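Local coordinates for protein adenylyltransferase (Bartonella henselae str. Houston-1, PDB 5NH2), which transfers AMP from ATP onto tyrosine or threonine residues of host target proteins through its Fic domain, a virulence activity of this secreted bacterial effector, at residues E49-Y54 against A169-H174; C61-Q66 against R162-N167; V191-N196 against E200-L205; E220-M225 against R235-A240; F258-K263 against D286-T291. All coordinates share one frame; numbering follows the deposited sequence.

Contact 1. Residues E49-Y54 against A169-H174; sequences ESLPEY and AKAAGH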
# COMPACT_ATOMS: atom_id res chain seq x y z
N GLU A 49 -14.38 -6.69 -9.36
CA GLU A 49 -14.48 -8.15 -9.39
C GLU A 49 -15.02 -8.68 -8.06
O GLU A 49 -14.83 -8.07 -7.00
CB GLU A 49 -13.11 -8.82 -9.65
CG GLU A 49 -12.42 -8.43 -10.94
CD GLU A 49 -11.21 -9.33 -11.28
OE1 GLU A 49 -10.74 -10.10 -10.39
OE2 GLU A 49 -10.72 -9.25 -12.43
N SER A 50 -15.63 -9.86 -8.12
CA SER A 50 -16.03 -10.54 -6.90
C SER A 50 -14.82 -11.01 -6.11
O SER A 50 -13.78 -11.39 -6.66
CB SER A 50 -16.90 -11.73 -7.23
OG SER A 50 -17.55 -12.14 -6.03
N LEU A 51 -14.97 -11.00 -4.79
CA LEU A 51 -13.92 -11.46 -3.90
C LEU A 51 -13.81 -12.98 -3.97
O LEU A 51 -14.82 -13.67 -4.09
CB LEU A 51 -14.24 -11.02 -2.48
CG LEU A 51 -14.00 -9.55 -2.14
CD1 LEU A 51 -14.35 -9.34 -0.69
CD2 LEU A 51 -12.55 -9.16 -2.40
N PRO A 52 -12.60 -13.55 -3.91
CA PRO A 52 -12.44 -14.98 -4.15
C PRO A 52 -12.94 -15.79 -2.97
O PRO A 52 -13.04 -15.29 -1.84
CB PRO A 52 -10.92 -15.14 -4.33
CG PRO A 52 -10.39 -14.20 -3.34
CD PRO A 52 -11.32 -12.95 -3.50
N GLU A 53 -13.26 -17.06 -3.24
CA GLU A 53 -13.54 -17.96 -2.11
C GLU A 53 -12.26 -18.50 -1.48
O GLU A 53 -12.25 -18.74 -0.27
CB GLU A 53 -14.51 -19.09 -2.51
CG GLU A 53 -14.22 -19.94 -3.75
CD GLU A 53 -15.46 -20.78 -4.16
OE1 GLU A 53 -16.34 -20.25 -4.90
OE2 GLU A 53 -15.57 -21.96 -3.73
N TYR A 54 -11.17 -18.65 -2.24
CA TYR A 54 -9.90 -19.11 -1.67
C TYR A 54 -8.86 -18.02 -1.84
O TYR A 54 -8.44 -17.74 -2.96
CB TYR A 54 -9.43 -20.42 -2.33
CG TYR A 54 -10.49 -21.48 -2.27
CD1 TYR A 54 -10.80 -22.24 -3.38
CD2 TYR A 54 -11.19 -21.70 -1.09
CE1 TYR A 54 -11.80 -23.20 -3.32
CE2 TYR A 54 -12.19 -22.66 -1.02
CZ TYR A 54 -12.49 -23.40 -2.13
OH TYR A 54 -13.48 -24.36 -2.04
N ALA A 169 -8.79 -8.61 4.21
CA ALA A 169 -9.51 -8.02 5.36
C ALA A 169 -10.98 -7.79 5.04
O ALA A 169 -11.85 -7.98 5.90
CB ALA A 169 -8.87 -6.70 5.77
N LYS A 170 -11.27 -7.31 3.83
CA LYS A 170 -12.66 -7.04 3.49
C LYS A 170 -13.49 -8.31 3.55
O LYS A 170 -14.63 -8.29 4.03
CB LYS A 170 -12.77 -6.40 2.11
CG LYS A 170 -14.05 -5.63 1.86
CD LYS A 170 -13.99 -4.92 0.50
CE LYS A 170 -12.63 -4.22 0.24
NZ LYS A 170 -12.47 -3.62 -1.14
N ALA A 171 -12.93 -9.43 3.09
CA ALA A 171 -13.75 -10.65 3.08
C ALA A 171 -13.89 -11.23 4.48
O ALA A 171 -14.90 -11.89 4.78
CB ALA A 171 -13.19 -11.69 2.10
N ALA A 172 -12.94 -10.96 5.37
CA ALA A 172 -13.04 -11.39 6.76
C ALA A 172 -13.85 -10.43 7.62
O ALA A 172 -13.99 -10.67 8.83
CB ALA A 172 -11.65 -11.56 7.37
N GLY A 173 -14.38 -9.36 7.04
CA GLY A 173 -15.22 -8.44 7.77
C GLY A 173 -14.49 -7.32 8.48
O GLY A 173 -15.03 -6.76 9.44
N HIS A 174 -13.28 -6.97 8.04
CA HIS A 174 -12.49 -5.89 8.64
C HIS A 174 -11.95 -5.03 7.52
O HIS A 174 -12.38 -5.16 6.36
CB HIS A 174 -11.36 -6.44 9.52
CG HIS A 174 -11.82 -7.48 10.48
ND1 HIS A 174 -12.60 -7.19 11.58
CD2 HIS A 174 -11.68 -8.83 10.47
CE1 HIS A 174 -12.91 -8.31 12.21
NE2 HIS A 174 -12.36 -9.32 11.56

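Contact 2. Residues C61-Q66 against R162-N167; sequences CHIHQQ and RLFFEN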
# COMPACT_ATOMS: atom_id res chain seq x y z
N CYS A 61 -1.45 -14.28 -7.65
CA CYS A 61 -0.97 -14.17 -9.02
C CYS A 61 -2.02 -13.59 -9.96
O CYS A 61 -1.67 -12.89 -10.92
CB CYS A 61 -0.50 -15.54 -9.53
SG CYS A 61 1.06 -16.09 -8.74
N HIS A 62 -3.31 -13.86 -9.71
CA HIS A 62 -4.40 -13.23 -10.46
C HIS A 62 -4.39 -11.70 -10.28
O HIS A 62 -4.48 -10.95 -11.25
CB HIS A 62 -5.74 -13.84 -10.02
CG HIS A 62 -6.96 -13.12 -10.53
ND1 HIS A 62 -7.48 -13.33 -11.79
CD2 HIS A 62 -7.77 -12.20 -9.94
CE1 HIS A 62 -8.54 -12.56 -11.97
NE2 HIS A 62 -8.73 -11.86 -10.86
N ILE A 63 -4.24 -11.23 -9.05
CA ILE A 63 -4.09 -9.79 -8.82
C ILE A 63 -2.92 -9.19 -9.62
O ILE A 63 -3.07 -8.17 -10.32
CB ILE A 63 -3.93 -9.51 -7.32
CG1 ILE A 63 -5.24 -9.76 -6.60
CG2 ILE A 63 -3.47 -8.12 -7.10
CD1 ILE A 63 -5.04 -9.64 -5.12
N HIS A 64 -1.72 -9.80 -9.51
CA HIS A 64 -0.55 -9.29 -10.24
C HIS A 64 -0.82 -9.31 -11.75
O HIS A 64 -0.51 -8.35 -12.48
CB HIS A 64 0.70 -10.12 -9.87
CG HIS A 64 1.99 -9.59 -10.45
ND1 HIS A 64 2.42 -9.90 -11.72
CD2 HIS A 64 2.95 -8.80 -9.90
CE1 HIS A 64 3.57 -9.28 -11.95
NE2 HIS A 64 3.92 -8.63 -10.86
N GLN A 65 -1.50 -10.37 -12.21
CA GLN A 65 -1.83 -10.49 -13.62
C GLN A 65 -2.80 -9.40 -14.07
O GLN A 65 -2.69 -8.89 -15.19
CB GLN A 65 -2.42 -11.86 -13.89
CG GLN A 65 -2.51 -12.17 -15.38
CD GLN A 65 -3.80 -12.86 -15.76
OE1 GLN A 65 -4.89 -12.30 -15.58
NE2 GLN A 65 -3.70 -14.08 -16.27
N GLN A 66 -3.76 -9.02 -13.22
CA GLN A 66 -4.68 -7.99 -13.68
C GLN A 66 -3.99 -6.62 -13.65
O GLN A 66 -4.19 -5.81 -14.56
CB GLN A 66 -5.98 -7.99 -12.85
CG GLN A 66 -6.81 -9.29 -13.09
CD GLN A 66 -7.33 -9.41 -14.52
OE1 GLN A 66 -6.99 -10.34 -15.24
NE2 GLN A 66 -8.17 -8.47 -14.92
N ARG A 162 -0.35 -5.38 -1.09
CA ARG A 162 -1.28 -4.49 -0.40
C ARG A 162 -2.72 -4.79 -0.82
O ARG A 162 -3.60 -5.01 0.04
CB ARG A 162 -0.93 -3.01 -0.66
CG ARG A 162 0.27 -2.54 0.19
CD ARG A 162 0.60 -1.03 0.01
NE ARG A 162 1.15 -0.58 -1.30
CZ ARG A 162 2.44 -0.64 -1.60
NH1 ARG A 162 3.23 -1.19 -0.71
NH2 ARG A 162 2.92 -0.19 -2.74
N LEU A 163 -2.96 -4.89 -2.14
CA LEU A 163 -4.32 -5.22 -2.59
C LEU A 163 -4.78 -6.57 -2.04
O LEU A 163 -5.96 -6.74 -1.69
CB LEU A 163 -4.39 -5.20 -4.11
CG LEU A 163 -5.57 -4.39 -4.68
CD1 LEU A 163 -5.50 -4.35 -6.20
CD2 LEU A 163 -6.95 -4.89 -4.19
N PHE A 164 -3.88 -7.55 -1.96
CA PHE A 164 -4.25 -8.85 -1.41
C PHE A 164 -4.71 -8.71 0.03
O PHE A 164 -5.73 -9.28 0.43
CB PHE A 164 -3.06 -9.83 -1.54
CG PHE A 164 -3.30 -11.26 -1.02
CD1 PHE A 164 -3.13 -11.58 0.32
CD2 PHE A 164 -3.60 -12.30 -1.91
CE1 PHE A 164 -3.31 -12.91 0.79
CE2 PHE A 164 -3.75 -13.62 -1.44
CZ PHE A 164 -3.60 -13.92 -0.10
N PHE A 165 -4.02 -7.88 0.81
CA PHE A 165 -4.39 -7.83 2.23
C PHE A 165 -5.59 -6.92 2.48
O PHE A 165 -6.34 -7.18 3.43
CB PHE A 165 -3.15 -7.47 3.08
CG PHE A 165 -2.32 -8.69 3.40
CD1 PHE A 165 -1.34 -9.13 2.53
CD2 PHE A 165 -2.57 -9.42 4.56
CE1 PHE A 165 -0.58 -10.30 2.80
CE2 PHE A 165 -1.82 -10.58 4.87
CZ PHE A 165 -0.82 -11.03 3.98
N GLU A 166 -5.85 -5.95 1.59
CA GLU A 166 -7.08 -5.15 1.67
C GLU A 166 -8.30 -6.02 1.40
O GLU A 166 -9.30 -5.96 2.13
CB GLU A 166 -7.04 -3.97 0.68
CG GLU A 166 -6.03 -2.85 0.96
CD GLU A 166 -5.76 -1.94 -0.26
OE1 GLU A 166 -6.46 -2.05 -1.30
OE2 GLU A 166 -4.84 -1.10 -0.20
N ASN A 167 -8.22 -6.82 0.35
CA ASN A 167 -9.33 -7.69 -0.02
C ASN A 167 -9.50 -8.83 0.99
O ASN A 167 -10.64 -9.18 1.35
CB ASN A 167 -9.09 -8.22 -1.42
CG ASN A 167 -9.49 -7.22 -2.48
OD1 ASN A 167 -10.09 -6.21 -2.17
ND2 ASN A 167 -9.20 -7.53 -3.74

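Contact 3. Residues V191-N196 against E200-L205; sequences VAVAEN and EPMQHL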
# COMPACT_ATOMS: atom_id res chain seq x y z
N VAL A 191 11.48 -2.72 8.50
CA VAL A 191 12.83 -3.06 8.92
C VAL A 191 12.86 -3.37 10.42
O VAL A 191 13.71 -4.15 10.87
CB VAL A 191 13.91 -2.01 8.52
CG1 VAL A 191 13.56 -1.23 7.23
CG2 VAL A 191 14.43 -1.18 9.71
N ALA A 192 11.94 -2.80 11.21
CA ALA A 192 11.85 -3.28 12.59
C ALA A 192 11.61 -4.78 12.60
O ALA A 192 12.30 -5.52 13.31
CB ALA A 192 10.77 -2.54 13.38
N VAL A 193 10.72 -5.28 11.72
CA VAL A 193 10.53 -6.74 11.66
C VAL A 193 11.82 -7.42 11.22
O VAL A 193 12.33 -8.33 11.89
CB VAL A 193 9.40 -7.13 10.70
CG1 VAL A 193 9.29 -8.66 10.73
CG2 VAL A 193 8.07 -6.51 11.08
N ALA A 194 12.32 -7.06 10.03
CA ALA A 194 13.32 -7.86 9.34
C ALA A 194 14.67 -7.75 10.01
O ALA A 194 15.43 -8.72 10.04
CB ALA A 194 13.44 -7.44 7.87
N GLU A 195 14.98 -6.61 10.59
CA GLU A 195 16.27 -6.34 11.20
C GLU A 195 16.26 -6.60 12.71
O GLU A 195 17.24 -7.17 13.23
CB GLU A 195 16.73 -4.90 10.88
CG GLU A 195 18.14 -4.54 11.34
CD GLU A 195 19.25 -5.34 10.64
OE1 GLU A 195 20.28 -5.61 11.30
OE2 GLU A 195 19.08 -5.67 9.44
N ASN A 196 15.29 -6.06 13.46
CA ASN A 196 15.35 -6.14 14.93
C ASN A 196 14.51 -7.25 15.57
O ASN A 196 14.45 -7.33 16.82
CB ASN A 196 14.95 -4.79 15.57
CG ASN A 196 15.48 -3.58 14.80
OD1 ASN A 196 16.64 -3.56 14.40
ND2 ASN A 196 14.60 -2.56 14.58
N GLU A 200 6.23 -4.65 17.26
CA GLU A 200 5.38 -3.54 17.70
C GLU A 200 5.10 -2.52 16.62
O GLU A 200 3.90 -2.30 16.33
CB GLU A 200 5.99 -2.85 18.93
CG GLU A 200 5.33 -3.30 20.18
CD GLU A 200 6.04 -2.79 21.40
OE1 GLU A 200 6.07 -3.50 22.42
OE2 GLU A 200 6.58 -1.67 21.30
N PRO A 201 6.08 -1.91 15.94
CA PRO A 201 5.74 -0.90 14.92
C PRO A 201 4.73 -1.42 13.91
O PRO A 201 3.79 -0.70 13.59
CB PRO A 201 7.10 -0.56 14.29
CG PRO A 201 8.10 -0.87 15.36
CD PRO A 201 7.55 -2.08 16.06
N MET A 202 4.88 -2.67 13.44
CA MET A 202 3.92 -3.24 12.49
C MET A 202 2.53 -3.46 13.11
O MET A 202 1.51 -3.14 12.49
CB MET A 202 4.45 -4.56 11.92
CG MET A 202 3.59 -5.00 10.71
SD MET A 202 3.75 -4.00 9.17
CE MET A 202 5.38 -4.57 8.61
N GLN A 203 2.48 -4.00 14.34
CA GLN A 203 1.19 -4.09 15.04
C GLN A 203 0.51 -2.72 15.19
O GLN A 203 -0.72 -2.61 15.05
CB GLN A 203 1.41 -4.75 16.43
CG GLN A 203 1.85 -6.24 16.42
CD GLN A 203 2.60 -6.67 17.72
OE1 GLN A 203 2.93 -5.82 18.54
NE2 GLN A 203 2.86 -7.98 17.88
N HIS A 204 1.28 -1.66 15.50
CA HIS A 204 0.73 -0.30 15.64
C HIS A 204 0.23 0.24 14.30
O HIS A 204 -0.88 0.81 14.20
CB HIS A 204 1.80 0.60 16.27
CG HIS A 204 1.38 2.02 16.48
ND1 HIS A 204 2.28 3.05 16.70
CD2 HIS A 204 0.15 2.59 16.53
CE1 HIS A 204 1.63 4.19 16.85
NE2 HIS A 204 0.33 3.94 16.75
N LEU A 205 1.01 -0.01 13.23
CA LEU A 205 0.57 0.26 11.87
C LEU A 205 -0.80 -0.37 11.58
O LEU A 205 -1.73 0.35 11.19
CB LEU A 205 1.63 -0.25 10.87
CG LEU A 205 1.50 0.20 9.40
CD1 LEU A 205 2.86 0.20 8.73
CD2 LEU A 205 0.60 -0.67 8.62

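Contact 4. Residues E220-M225 against R235-A240; sequences EFMHTM and RPVMVA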
# COMPACT_ATOMS: atom_id res chain seq x y z
N GLU A 220 -8.85 12.67 8.47
CA GLU A 220 -8.89 14.12 8.60
C GLU A 220 -7.51 14.72 8.46
O GLU A 220 -7.33 15.70 7.73
CB GLU A 220 -9.50 14.52 9.93
CG GLU A 220 -9.52 15.97 10.20
CD GLU A 220 -10.01 16.25 11.60
OE1 GLU A 220 -11.24 16.40 11.78
OE2 GLU A 220 -9.18 16.27 12.53
N PHE A 221 -6.50 14.12 9.13
CA PHE A 221 -5.18 14.75 9.12
C PHE A 221 -4.60 14.78 7.71
O PHE A 221 -3.98 15.77 7.30
CB PHE A 221 -4.21 14.03 10.05
CG PHE A 221 -2.79 14.48 9.87
CD1 PHE A 221 -2.34 15.67 10.43
CD2 PHE A 221 -1.92 13.76 9.11
CE1 PHE A 221 -1.03 16.09 10.26
CE2 PHE A 221 -0.60 14.18 8.91
CZ PHE A 221 -0.15 15.34 9.50
N MET A 222 -4.77 13.69 6.96
CA MET A 222 -4.18 13.62 5.63
C MET A 222 -4.88 14.57 4.69
O MET A 222 -4.23 15.31 3.94
CB MET A 222 -4.24 12.18 5.10
CG MET A 222 -3.37 11.15 5.89
SD MET A 222 -1.58 11.32 5.64
CE MET A 222 -0.84 9.94 6.49
N HIS A 223 -6.22 14.60 4.77
CA HIS A 223 -7.02 15.57 4.03
C HIS A 223 -6.53 17.00 4.27
O HIS A 223 -6.34 17.77 3.32
CB HIS A 223 -8.49 15.42 4.44
CG HIS A 223 -9.43 16.30 3.67
ND1 HIS A 223 -10.15 15.86 2.58
CD2 HIS A 223 -9.77 17.61 3.83
CE1 HIS A 223 -10.89 16.84 2.10
NE2 HIS A 223 -10.67 17.92 2.85
N THR A 224 -6.33 17.38 5.54
CA THR A 224 -5.79 18.70 5.84
C THR A 224 -4.44 18.92 5.16
O THR A 224 -4.21 19.98 4.57
CB THR A 224 -5.62 18.90 7.34
OG1 THR A 224 -6.88 18.77 8.00
CG2 THR A 224 -5.06 20.30 7.60
N MET A 225 -3.53 17.94 5.27
CA MET A 225 -2.21 18.05 4.62
C MET A 225 -2.32 18.28 3.13
O MET A 225 -1.58 19.09 2.56
CB MET A 225 -1.39 16.78 4.87
CG MET A 225 -0.89 16.67 6.30
SD MET A 225 0.17 18.07 6.74
CE MET A 225 -0.85 19.02 7.81
N ARG A 235 7.70 11.53 6.25
CA ARG A 235 7.66 11.68 7.70
C ARG A 235 6.83 10.57 8.36
O ARG A 235 5.84 10.08 7.79
CB ARG A 235 7.08 13.05 8.09
CG ARG A 235 7.90 14.19 7.59
CD ARG A 235 9.11 14.30 8.45
NE ARG A 235 9.91 15.51 8.24
CZ ARG A 235 9.50 16.76 8.47
NH1 ARG A 235 8.26 17.03 8.91
NH2 ARG A 235 10.35 17.76 8.25
N PRO A 236 7.19 10.18 9.59
CA PRO A 236 6.30 9.33 10.38
C PRO A 236 5.01 10.07 10.72
O PRO A 236 5.03 11.24 11.13
CB PRO A 236 7.13 9.01 11.64
CG PRO A 236 8.23 10.01 11.67
CD PRO A 236 8.46 10.50 10.28
N VAL A 237 3.88 9.39 10.49
CA VAL A 237 2.53 9.87 10.81
C VAL A 237 1.81 8.71 11.48
O VAL A 237 1.70 7.62 10.90
CB VAL A 237 1.75 10.33 9.56
CG1 VAL A 237 0.34 10.88 9.93
CG2 VAL A 237 2.56 11.41 8.82
N MET A 238 1.38 8.89 12.72
CA MET A 238 0.73 7.79 13.40
C MET A 238 -0.18 8.35 14.47
O MET A 238 -0.11 9.53 14.85
CB MET A 238 1.72 6.81 14.02
CG MET A 238 2.66 7.48 14.93
SD MET A 238 4.19 6.55 15.08
CE MET A 238 5.05 7.65 16.18
N VAL A 239 -1.06 7.47 14.92
CA VAL A 239 -2.01 7.82 15.95
C VAL A 239 -1.40 7.44 17.28
O VAL A 239 -0.84 6.34 17.42
CB VAL A 239 -3.34 7.12 15.71
CG1 VAL A 239 -4.23 7.18 16.96
CG2 VAL A 239 -4.01 7.81 14.51
N ALA A 240 -1.48 8.35 18.25
CA ALA A 240 -0.94 8.10 19.57
C ALA A 240 -1.43 6.76 20.11
O ALA A 240 -2.60 6.41 19.98
CB ALA A 240 -1.37 9.23 20.51

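Contact 5. Residues F258-K263 against D286-T291; sequences FALNVK and DKITFT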
# COMPACT_ATOMS: atom_id res chain seq x y z
N PHE A 258 -6.52 16.15 16.86
CA PHE A 258 -5.43 17.11 16.94
C PHE A 258 -4.12 16.42 16.64
O PHE A 258 -3.98 15.20 16.76
CB PHE A 258 -5.33 17.80 18.30
CG PHE A 258 -4.86 16.90 19.40
CD1 PHE A 258 -5.74 16.00 19.99
CD2 PHE A 258 -3.54 16.94 19.84
CE1 PHE A 258 -5.33 15.17 21.00
CE2 PHE A 258 -3.11 16.11 20.88
CZ PHE A 258 -4.01 15.21 21.45
N ALA A 259 -3.13 17.24 16.27
CA ALA A 259 -1.82 16.80 15.85
C ALA A 259 -0.76 17.43 16.75
O ALA A 259 -0.84 18.61 17.11
CB ALA A 259 -1.53 17.18 14.39
N LEU A 260 0.21 16.59 17.08
CA LEU A 260 1.39 16.91 17.88
C LEU A 260 2.63 16.63 17.03
O LEU A 260 2.63 15.71 16.19
CB LEU A 260 1.39 16.04 19.13
CG LEU A 260 2.14 16.47 20.36
CD1 LEU A 260 2.06 17.97 20.46
CD2 LEU A 260 1.47 15.81 21.55
N ASN A 261 3.69 17.40 17.24
CA ASN A 261 4.90 17.26 16.43
C ASN A 261 6.07 16.88 17.34
O ASN A 261 6.49 17.68 18.17
CB ASN A 261 5.17 18.55 15.68
CG ASN A 261 6.30 18.40 14.74
OD1 ASN A 261 6.36 17.42 14.01
ND2 ASN A 261 7.24 19.35 14.76
N VAL A 262 6.57 15.65 17.22
CA VAL A 262 7.56 15.10 18.15
C VAL A 262 8.80 14.67 17.37
O VAL A 262 8.78 13.64 16.68
CB VAL A 262 7.00 13.92 18.96
CG1 VAL A 262 8.11 13.34 19.83
CG2 VAL A 262 5.81 14.35 19.84
N LYS A 263 9.89 15.43 17.51
CA LYS A 263 11.14 15.12 16.82
C LYS A 263 10.89 14.83 15.33
O LYS A 263 11.44 13.89 14.75
CB LYS A 263 11.87 13.95 17.51
CG LYS A 263 12.35 14.31 18.93
CD LYS A 263 13.13 13.20 19.63
CE LYS A 263 13.47 13.60 21.10
NZ LYS A 263 14.68 14.48 21.31
N ASP A 286 2.83 25.98 20.77
CA ASP A 286 2.92 25.74 22.20
C ASP A 286 3.52 24.36 22.45
O ASP A 286 3.34 23.43 21.67
CB ASP A 286 1.53 25.87 22.84
CG ASP A 286 1.03 27.34 22.91
OD1 ASP A 286 1.28 28.16 21.99
OD2 ASP A 286 0.37 27.67 23.92
N LYS A 287 4.26 24.24 23.54
CA LYS A 287 4.88 22.97 23.91
C LYS A 287 3.93 22.23 24.86
O LYS A 287 3.73 22.65 26.00
CB LYS A 287 6.23 23.21 24.57
CG LYS A 287 7.25 23.98 23.73
N ILE A 288 3.36 21.12 24.40
CA ILE A 288 2.45 20.38 25.25
C ILE A 288 2.95 18.96 25.45
O ILE A 288 3.72 18.42 24.64
CB ILE A 288 0.99 20.37 24.71
CG1 ILE A 288 0.78 19.26 23.69
CG2 ILE A 288 0.63 21.71 24.10
CD1 ILE A 288 -0.69 19.04 23.42
N THR A 289 2.53 18.37 26.57
CA THR A 289 2.70 16.95 26.86
C THR A 289 1.34 16.28 26.91
O THR A 289 0.40 16.81 27.51
CB THR A 289 3.44 16.75 28.18
OG1 THR A 289 4.74 17.34 28.08
CG2 THR A 289 3.61 15.28 28.45
N PHE A 290 1.22 15.13 26.25
CA PHE A 290 -0.07 14.46 26.10
C PHE A 290 0.14 12.98 26.35
O PHE A 290 0.97 12.35 25.69
CB PHE A 290 -0.66 14.69 24.71
CG PHE A 290 -1.80 13.74 24.36
CD1 PHE A 290 -3.10 13.99 24.78
CD2 PHE A 290 -1.58 12.61 23.59
CE1 PHE A 290 -4.15 13.13 24.46
CE2 PHE A 290 -2.63 11.74 23.25
CZ PHE A 290 -3.92 12.00 23.70
N THR A 291 -0.62 12.43 27.30
CA THR A 291 -0.67 11.00 27.54
C THR A 291 -2.01 10.48 27.05
O THR A 291 -3.06 10.88 27.57
CB THR A 291 -0.49 10.69 29.03
OG1 THR A 291 0.67 11.37 29.52
CG2 THR A 291 -0.31 9.21 29.21

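Contact 1. Residues E49-Y54 against A169-H174
L51 and A171 bury most of the surface in this small apolar contact, with K170 contributing most of the remainder. The side chain of L51 leaves the loop toward helix 157-171. Its CG lies anti to the carbonyl carbon (chi1 -76°), and from there the CD1 branch comes down on A171, with L51 CD1 3.8 Å from A171 CB. The same methyl lies 4.4 Å from K170 CB, so it meets the lysine at the root of its side chain and not at the ammonium end. No hydrogen bond joins the two segments. Just beyond the touching residues the helix ends in a Schellman motif: G173 takes a positive phi, H174 N bonds to A169 O at 2.8 Å, and G173 N bonds to K170 O. The contact is a surface one, between the loop joining helices 28-46 and 57-68 and the last turn of helix 157-171. On its flanks P52 packs on Y59 of helix 57-68, while A171 also touches F55 and Q129.

Contact 2. Residues C61-Q66 against R162-N167
I63 reaches across from helix 57-68 and sets both of its branches against helix 157-171. Its CG1 arm, anti to the carbonyl carbon (chi1 -71°), carries CD1 onto the backbone of F164, where I63 CD1 lies 3.9 Å from F164 CA. The same methyl is 4.1 Å from F164 CB. The other branch serves the neighbouring residue, with I63 CG2 4.3 Å from L163 CB. With CG of F164 anti to the backbone N (chi1 -179°), the ring lies beside the I63 methyl, which meets it at the edge, near its plane. Further out, L163 packs on L67 and F164 on Y59 and L60, all of helix 57-68, while I63 also touches T160. At the end of the interface N167 ND2 hydrogen-bonds to Y59 OH. R162, whose role in ATP binding is inferred by similarity, lies on the same helix; in this complex its guanidinium forms a salt bridge with E35 of the partner protein chain. All three touching side chains are buried and apolar and share no hydrogen bond, so this part of the interface between the two Fic-domain helices rests on apolar packing, with the N167-Y59 bond beside it.

Contact 3. Residues V191-N196 against E200-L205
Helices 183-196 and 200-208 follow one another across a three-residue link, and their backbones come nearest at A192 and P201, whose CA atoms are 7.0 Å apart, with V193 and M202 next at 7.5 Å. Two side-chain pairs fill this gap. The methyl of A192 meets the outer corner of the proline ring, A192 CB standing 3.7 Å from P201 CG. Alongside, the CG2 branch of V193 faces M202 and touches it at both ends of the side chain: V193 CG2 is 4.1 Å from M202 CE and 4.2 Å from M202 CB. That is possible because the methionine is folded, the bends at chi2 (70°) and chi3 (75°) bringing the terminal methyl CE back toward the valine. The link itself is pinned by D198, which bonds to the backbone of A192 and, through its carboxylate, to E200 N. Within the Fido region this helical hairpin lies against helix 133-150, where V193 and M202 both pack on N145 and M202 also on F144; M186 and A189 of helix 183-196 adjoin M202 as well.

Contact 4. Residues E220-M225 against R235-A240
This is a helix-on-sheet contact, in which F221 and M222 of helix 212-227 converge on V237, the first residue of the edge strand 237-239 of the mixed five-stranded sheet. The strand belongs to the sheet of the intracellular delivery region, an OB-clan family, so the contact joins that sheet to the helix just before it in the chain. V237 points toward the helix, whereas the next residue, M238, points away, as the alternation of a strand requires. Nearly all of the meeting falls on one methyl, V237 CG1, placed anti to the backbone N (chi1 -178°). F221 meets it obliquely through two ring atoms: V237 CG1 is 3.6 Å from F221 CE2 and 3.8 Å from F221 CD2. M225 CG from the next turn of the helix lies over one face of the same ring, toward the rim, and I268 and Y266 of the neighbouring strand 265-270 adjoin it. The strand's own place is fixed by backbone hydrogen bonds between P236 and Y266 and between M238 and Y266, while E220 secures the helix with carboxylate bonds to the backbone N atoms of E256 and G257. The bend of M222 at chi2 (-72°) brings its thioether methyl to the valine tip to tip, M222 CE lying 3.8 Å from V237 CG1.

Contact 5. Residues F258-K263 against D286-T291
Two strands of the OB-clan intracellular delivery domain face each other here across the inside of its curved sheet. Strands 257-262 and 287-291 are not hydrogen-bonded neighbours; strand 245-253 lies between them in the sheet order, and the two short segments cross at 107° with their axes 8.7 Å apart. Side chains alone bridge that space, and all four that touch are buried. At one end F258 and F290 form a T-shaped (edge-to-face) pair, with centroids 5.0 Å apart and planes at 81°. F258 supplies the edge. Its CG sits between the backbone N and the carbonyl carbon (chi1 70°), which sends the ring inward so that CZ points down over the middle of the F290 face. At the other end both methyls of L260 are engaged. L260 CD1 packs on I288, 3.7 Å from I288 CG1, while L260 CD2 reaches the base of the phenylalanine, 4.0 Å from F290 CB, and also lies 4.1 Å from I288 CG1. Y250 of the intervening strand packs on both F258 and I288, and L274, L282 and A240 close in from the surrounding segments. On the outward side of strand 287-291, T289 and T291 bond through their hydroxyls to T247 and T245. At the heart of the aromatic pair, F258 CZ stands 3.7 Å from both F290 CD1 and F290 CE1.

Contacts 1 and 2 share helix 157-171, and their centres are about 11 Å apart. They are joined by E49 OE1, 2.7 Å from H62 NE2 in a probable hydrogen bond, and by L51 packing on N167. Contact 2 includes R162, a probable ATP-site residue, and lies next to the ATP-binding stretch E155 to R159: the side chain of L163 lies about 7 Å from that of R159, and that of I63 about 12 Å from the bound magnesium ion. Contact 3, about 23 Å from contact 2 between centres, leads toward the delivery domain, since H204 NE2 probably bonds to V239 O of contact 4 at 2.8 Å. Contacts 4 and 5 share one sheet and meet where A240 packs on F290, away from the annotated ATP site.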